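Local coordinates for cytochrome b5-domain protein (Methanococcoides burtonii, PDB 6VZ6), which binds heme b through a cytochrome b5-like domain, consistent with a role in electron transfer, at residues C21-K26 with M36-G41. Sequence-based numbering, arbitrary orientation.
With HEM (protoporphyrin IX containing Fe), chain B.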
ATOM      1  N   CYS A  21      -3.003   2.611   6.282  1.00 15.84           N
ATOM      2  CA  CYS A  21      -2.710   2.758   4.857  1.00 17.02           C
ATOM      3  C   CYS A  21      -1.908   1.550   4.374  1.00 16.88           C
ATOM      4  O   CYS A  21      -0.709   1.425   4.665  1.00 13.08           O
ATOM      5  CB  CYS A  21      -1.966   4.056   4.565  1.00 19.83           C
ATOM      6  SG  CYS A  21      -1.855   4.364   2.737  1.00 19.47           S
ATOM      7  N   TYR A  22      -2.613   0.640   3.688  1.00 13.11           N
ATOM      8  CA  TYR A  22      -2.040  -0.547   3.059  1.00 10.86           C
ATOM      9  C   TYR A  22      -2.057  -0.373   1.550  1.00 16.05           C
ATOM     10  O   TYR A  22      -2.881   0.381   1.025  1.00 14.98           O
ATOM     11  CB  TYR A  22      -2.852  -1.804   3.368  1.00 13.25           C
ATOM     12  CG  TYR A  22      -2.866  -2.244   4.817  1.00 13.64           C
ATOM     13  CD1 TYR A  22      -2.027  -1.663   5.780  1.00 15.69           C
ATOM     14  CD2 TYR A  22      -3.703  -3.258   5.210  1.00 13.26           C
ATOM     15  CE1 TYR A  22      -2.044  -2.120   7.115  1.00 14.21           C
ATOM     16  CE2 TYR A  22      -3.722  -3.712   6.505  1.00 13.25           C
ATOM     17  CZ  TYR A  22      -2.907  -3.138   7.448  1.00 15.54           C
ATOM     18  OH  TYR A  22      -3.004  -3.661   8.690  1.00 17.62           O
ATOM     19  N   PHE A  23      -1.140  -1.054   0.860  1.00 12.58           N
ATOM     20  CA  PHE A  23      -1.285  -1.251  -0.582  1.00 10.73           C
ATOM     21  C   PHE A  23      -0.735  -2.625  -0.953  1.00 11.45           C
ATOM     22  O   PHE A  23      -0.105  -3.300  -0.150  1.00 13.83           O
ATOM     23  CB  PHE A  23      -0.631  -0.129  -1.423  1.00 13.19           C
ATOM     24  CG  PHE A  23       0.821   0.095  -1.156  1.00 15.58           C
ATOM     25  CD1 PHE A  23       1.759  -0.860  -1.505  1.00 15.07           C
ATOM     26  CD2 PHE A  23       1.260   1.292  -0.574  1.00 16.55           C
ATOM     27  CE1 PHE A  23       3.111  -0.657  -1.247  1.00 13.96           C
ATOM     28  CE2 PHE A  23       2.610   1.513  -0.344  1.00 14.34           C
ATOM     29  CZ  PHE A  23       3.529   0.519  -0.653  1.00 17.39           C
ATOM     30  N   ALA A  24      -1.012  -3.062  -2.167  1.00 15.05           N
ATOM     31  CA  ALA A  24      -0.451  -4.312  -2.653  1.00 11.16           C
ATOM     32  C   ALA A  24       0.592  -4.034  -3.723  1.00 13.89           C
ATOM     33  O   ALA A  24       0.521  -3.053  -4.466  1.00 13.85           O
ATOM     34  CB  ALA A  24      -1.541  -5.238  -3.183  1.00 13.56           C
ATOM     35  N   TYR A  25       1.603  -4.886  -3.737  1.00 13.92           N
ATOM     36  CA  TYR A  25       2.657  -4.846  -4.737  1.00 15.69           C
ATOM     37  C   TYR A  25       3.114  -6.277  -4.978  1.00 15.14           C
ATOM     38  O   TYR A  25       3.604  -6.927  -4.047  1.00 13.08           O
ATOM     39  CB  TYR A  25       3.818  -3.974  -4.283  1.00 11.63           C
ATOM     40  CG  TYR A  25       4.964  -3.941  -5.275  1.00 10.88           C
ATOM     41  CD1 TYR A  25       4.883  -3.164  -6.403  1.00 15.70           C
ATOM     42  CD2 TYR A  25       6.118  -4.692  -5.076  1.00 16.01           C
ATOM     43  CE1 TYR A  25       5.922  -3.100  -7.309  1.00 19.01           C
ATOM     44  CE2 TYR A  25       7.183  -4.646  -5.992  1.00 13.70           C
ATOM     45  CZ  TYR A  25       7.050  -3.843  -7.118  1.00 19.96           C
ATOM     46  OH  TYR A  25       8.050  -3.739  -8.041  1.00 22.29           O
ATOM     47  N   LYS A  26       2.895  -6.779  -6.203  1.00 13.49           N
ATOM     48  CA  LYS A  26       3.310  -8.130  -6.565  1.00 15.19           C
ATOM     49  C   LYS A  26       2.870  -9.141  -5.513  1.00 16.48           C
ATOM     50  O   LYS A  26       3.661  -9.922  -4.988  1.00 13.33           O
ATOM     51  CB  LYS A  26       4.831  -8.152  -6.792  1.00 16.15           C
ATOM     52  CG  LYS A  26       5.213  -7.271  -8.018  1.00 19.84           C
ATOM     53  CD  LYS A  26       6.676  -7.381  -8.396  1.00 27.06           C
ATOM     54  CE  LYS A  26       6.961  -6.703  -9.749  1.00 28.40           C
ATOM     55  NZ  LYS A  26       8.407  -6.481  -9.947  1.00 43.63           N
ATOM     56  N   MET A  36       5.957   9.232   6.200  1.00 22.74           N
ATOM     57  CA  MET A  36       5.648  10.643   6.022  1.00 29.43           C
ATOM     58  C   MET A  36       5.216  10.967   4.601  1.00 28.51           C
ATOM     59  O   MET A  36       4.656  12.039   4.384  1.00 25.59           O
ATOM     60  CB  MET A  36       6.869  11.501   6.383  1.00 40.95           C
ATOM     61  CG  MET A  36       7.241  11.522   7.875  1.00 55.38           C
ATOM     62  SD  MET A  36       8.572  12.694   8.279  1.00124.89           S
ATOM     63  CE  MET A  36       9.204  13.146   6.658  1.00 67.36           C
ATOM     64  N   LEU A  37       5.473  10.086   3.626  1.00 20.11           N
ATOM     65  CA  LEU A  37       5.020  10.306   2.255  1.00 14.99           C
ATOM     66  C   LEU A  37       3.694   9.640   1.935  1.00 19.34           C
ATOM     67  O   LEU A  37       3.226   9.734   0.785  1.00 18.09           O
ATOM     68  CB  LEU A  37       6.073   9.830   1.265  1.00 19.53           C
ATOM     69  CG  LEU A  37       7.467  10.402   1.496  1.00 31.84           C
ATOM     70  CD1 LEU A  37       8.470  10.030   0.450  1.00 25.75           C
ATOM     71  CD2 LEU A  37       7.377  11.933   1.572  1.00 38.29           C
ATOM     72  N   TRP A  38       3.059   9.001   2.907  1.00 15.11           N
ATOM     73  CA  TRP A  38       1.748   8.396   2.723  1.00 15.97           C
ATOM     74  C   TRP A  38       0.738   8.972   3.707  1.00 22.01           C
ATOM     75  O   TRP A  38      -0.214   8.296   4.090  1.00 22.84           O
ATOM     76  CB  TRP A  38       1.823   6.872   2.849  1.00 13.29           C
ATOM     77  CG  TRP A  38       2.413   6.264   1.616  1.00 14.94           C
ATOM     78  CD1 TRP A  38       3.729   6.057   1.376  1.00 17.42           C
ATOM     79  CD2 TRP A  38       1.710   5.812   0.448  1.00 13.50           C
ATOM     80  NE1 TRP A  38       3.904   5.490   0.132  1.00 19.54           N
ATOM     81  CE2 TRP A  38       2.680   5.341  -0.461  1.00 16.80           C
ATOM     82  CE3 TRP A  38       0.351   5.733   0.095  1.00 16.71           C
ATOM     83  CZ2 TRP A  38       2.347   4.839  -1.724  1.00 14.98           C
ATOM     84  CZ3 TRP A  38       0.021   5.226  -1.170  1.00 15.71           C
ATOM     85  CH2 TRP A  38       1.009   4.772  -2.053  1.00 15.42           C
ATOM     86  N   GLU A  39       0.899  10.239   4.069  1.00 22.10           N
ATOM     87  CA  GLU A  39       0.020  10.852   5.049  1.00 27.16           C
ATOM     88  C   GLU A  39      -1.393  10.903   4.504  1.00 18.49           C
ATOM     89  O   GLU A  39      -1.622  11.254   3.337  1.00 24.08           O
ATOM     90  CB  GLU A  39       0.499  12.268   5.404  1.00 35.47           C
ATOM     91  CG  GLU A  39       1.752  12.289   6.289  1.00 64.66           C
ATOM     92  CD  GLU A  39       2.042  13.654   6.919  1.00 74.28           C
ATOM     93  OE1 GLU A  39       1.777  14.702   6.283  1.00 68.57           O
ATOM     94  OE2 GLU A  39       2.545  13.671   8.060  1.00 69.50           O
ATOM     95  N   ASP A  40      -2.343  10.535   5.354  1.00 23.46           N
ATOM     96  CA  ASP A  40      -3.753  10.473   4.995  1.00 25.83           C
ATOM     97  C   ASP A  40      -3.993   9.568   3.798  1.00 26.74           C
ATOM     98  O   ASP A  40      -5.029   9.680   3.127  1.00 24.88           O
ATOM     99  CB  ASP A  40      -4.310  11.882   4.733  1.00 33.70           C
ATOM    100  CG  ASP A  40      -5.828  11.954   4.868  1.00 51.50           C
ATOM    101  OD1 ASP A  40      -6.390  11.366   5.834  1.00 56.54           O
ATOM    102  OD2 ASP A  40      -6.458  12.593   3.995  1.00 57.20           O
ATOM    103  N   GLY A  41      -3.061   8.651   3.530  1.00 23.67           N
ATOM    104  CA  GLY A  41      -3.242   7.684   2.463  1.00 24.36           C
ATOM    105  C   GLY A  41      -3.076   8.266   1.073  1.00 24.29           C
ATOM    106  O   GLY A  41      -3.559   7.675   0.103  1.00 21.64           O
TER
HETATM  107  CHA HEM B 101       9.010   7.127  -1.943  1.00 21.03           C
HETATM  108  CHB HEM B 101       7.145   9.607  -5.572  1.00 15.97           C
HETATM  109  CHC HEM B 101       4.417   5.869  -6.837  1.00 15.68           C
HETATM  110  CHD HEM B 101       5.810   3.639  -2.780  1.00 13.29           C
HETATM  111  C1A HEM B 101       8.822   8.090  -2.884  1.00 21.25           C
HETATM  112  C2A HEM B 101       9.637   9.266  -3.059  1.00 22.01           C
HETATM  113  C3A HEM B 101       9.091   9.967  -4.068  1.00 23.62           C
HETATM  114  C4A HEM B 101       7.939   9.232  -4.541  1.00 18.30           C
HETATM  115  CMA HEM B 101       9.538  11.302  -4.697  1.00 20.71           C
HETATM  116  CAA HEM B 101      10.875   9.579  -2.175  1.00 22.62           C
HETATM  117  CBA HEM B 101      12.071  10.088  -2.961  1.00 58.45           C
HETATM  118  CGA HEM B 101      12.750   8.898  -3.537  1.00 48.43           C
HETATM  119  O1A HEM B 101      12.662   7.851  -2.865  1.00 53.66           O
HETATM  120  O2A HEM B 101      13.355   9.003  -4.644  1.00 52.87           O
HETATM  121  C1B HEM B 101       6.257   8.801  -6.207  1.00 19.91           C
HETATM  122  C2B HEM B 101       5.505   9.240  -7.308  1.00 23.13           C
HETATM  123  C3B HEM B 101       4.738   8.243  -7.718  1.00 20.05           C
HETATM  124  C4B HEM B 101       4.964   7.121  -6.825  1.00 17.75           C
HETATM  125  CMB HEM B 101       5.625  10.628  -7.952  1.00 22.46           C
HETATM  126  CAB HEM B 101       3.910   8.420  -9.007  1.00 24.59           C
HETATM  127  CBB HEM B 101       3.819   7.395  -9.865  1.00 19.15           C
HETATM  128  C1C HEM B 101       4.573   4.922  -5.857  1.00 17.52           C
HETATM  129  C2C HEM B 101       3.973   3.595  -5.851  1.00 19.40           C
HETATM  130  C3C HEM B 101       4.352   2.981  -4.713  1.00 14.86           C
HETATM  131  C4C HEM B 101       5.211   3.897  -3.983  1.00 14.61           C
HETATM  132  CMC HEM B 101       3.048   3.082  -6.969  1.00 14.74           C
HETATM  133  CAC HEM B 101       4.028   1.568  -4.131  1.00 20.22           C
HETATM  134  CBC HEM B 101       3.800   0.502  -4.874  1.00 23.64           C
HETATM  135  C1D HEM B 101       6.747   4.419  -2.153  1.00 19.73           C
HETATM  136  C2D HEM B 101       7.326   4.197  -0.837  1.00 17.98           C
HETATM  137  C3D HEM B 101       8.232   5.144  -0.615  1.00 16.48           C
HETATM  138  C4D HEM B 101       8.215   6.009  -1.766  1.00 17.07           C
HETATM  139  CMD HEM B 101       6.971   3.014   0.099  1.00 17.49           C
HETATM  140  CAD HEM B 101       9.128   5.363   0.634  1.00 15.33           C
HETATM  141  CBD HEM B 101       8.313   6.128   1.673  1.00 18.22           C
HETATM  142  CGD HEM B 101       9.118   6.485   2.906  1.00 21.43           C
HETATM  143  O1D HEM B 101       8.539   6.991   3.889  1.00 17.20           O
HETATM  144  O2D HEM B 101      10.330   6.187   2.939  1.00 19.97           O
HETATM  145  NA  HEM B 101       7.811   8.082  -3.803  1.00 19.34           N
HETATM  146  NB  HEM B 101       5.889   7.510  -5.905  1.00 17.82           N
HETATM  147  NC  HEM B 101       5.343   5.061  -4.716  1.00 17.14           N
HETATM  148  ND  HEM B 101       7.303   5.547  -2.688  1.00 17.39           N
HETATM  149 FE   HEM B 101       6.631   6.567  -4.276  1.00 15.96          FE
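Phe-23 sends the CE2 corner of its ring over one face of the Trp-38 indole, off toward the rim, with CE2 3.6 Å from Trp-38 CZ2. The two side chains cross at about a right angle. The ring planes meet obliquely, at 42°, with the centroids of the Phe-23 ring and the six-membered ring of Trp-38 5.0 Å apart. One face of the Phe-23 ring takes HEM CAC, the start of a vinyl group, 3.7 Å from Phe-23 CZ. Trp-38 instead turns an edge to the porphyrin: CZ2 is 3.8 Å from HEM C4C, and the meso carbon HEM CHD lies in the indole plane. CG of Trp-38 stands anti to its carbonyl carbon (chi1 -76°), which swings the indole alongside the Phe-23 ring. Cys-21 adds an oblique sulfur-aromatic contact, SG lying 3.7 Å from Trp-38 CE3. The same sulfur rests on Gly-41 CA at 3.6 Å. With an alanine at Trp-38, the Phe-23 ring would probably lose the indole face it packs on, and a gap would be likely to open beside the porphyrin. Phe-23 and Trp-38 both line the b5-type heme pocket, and Trp-38 stacks on His-43, an axial ligand of the iron. Leu-67 packs on Phe-23, and Leu-53 on Trp-38. The contact joins strand 22-25, an outermost strand of the four-stranded sheet, to the loop between strands 28-31 and 42-43.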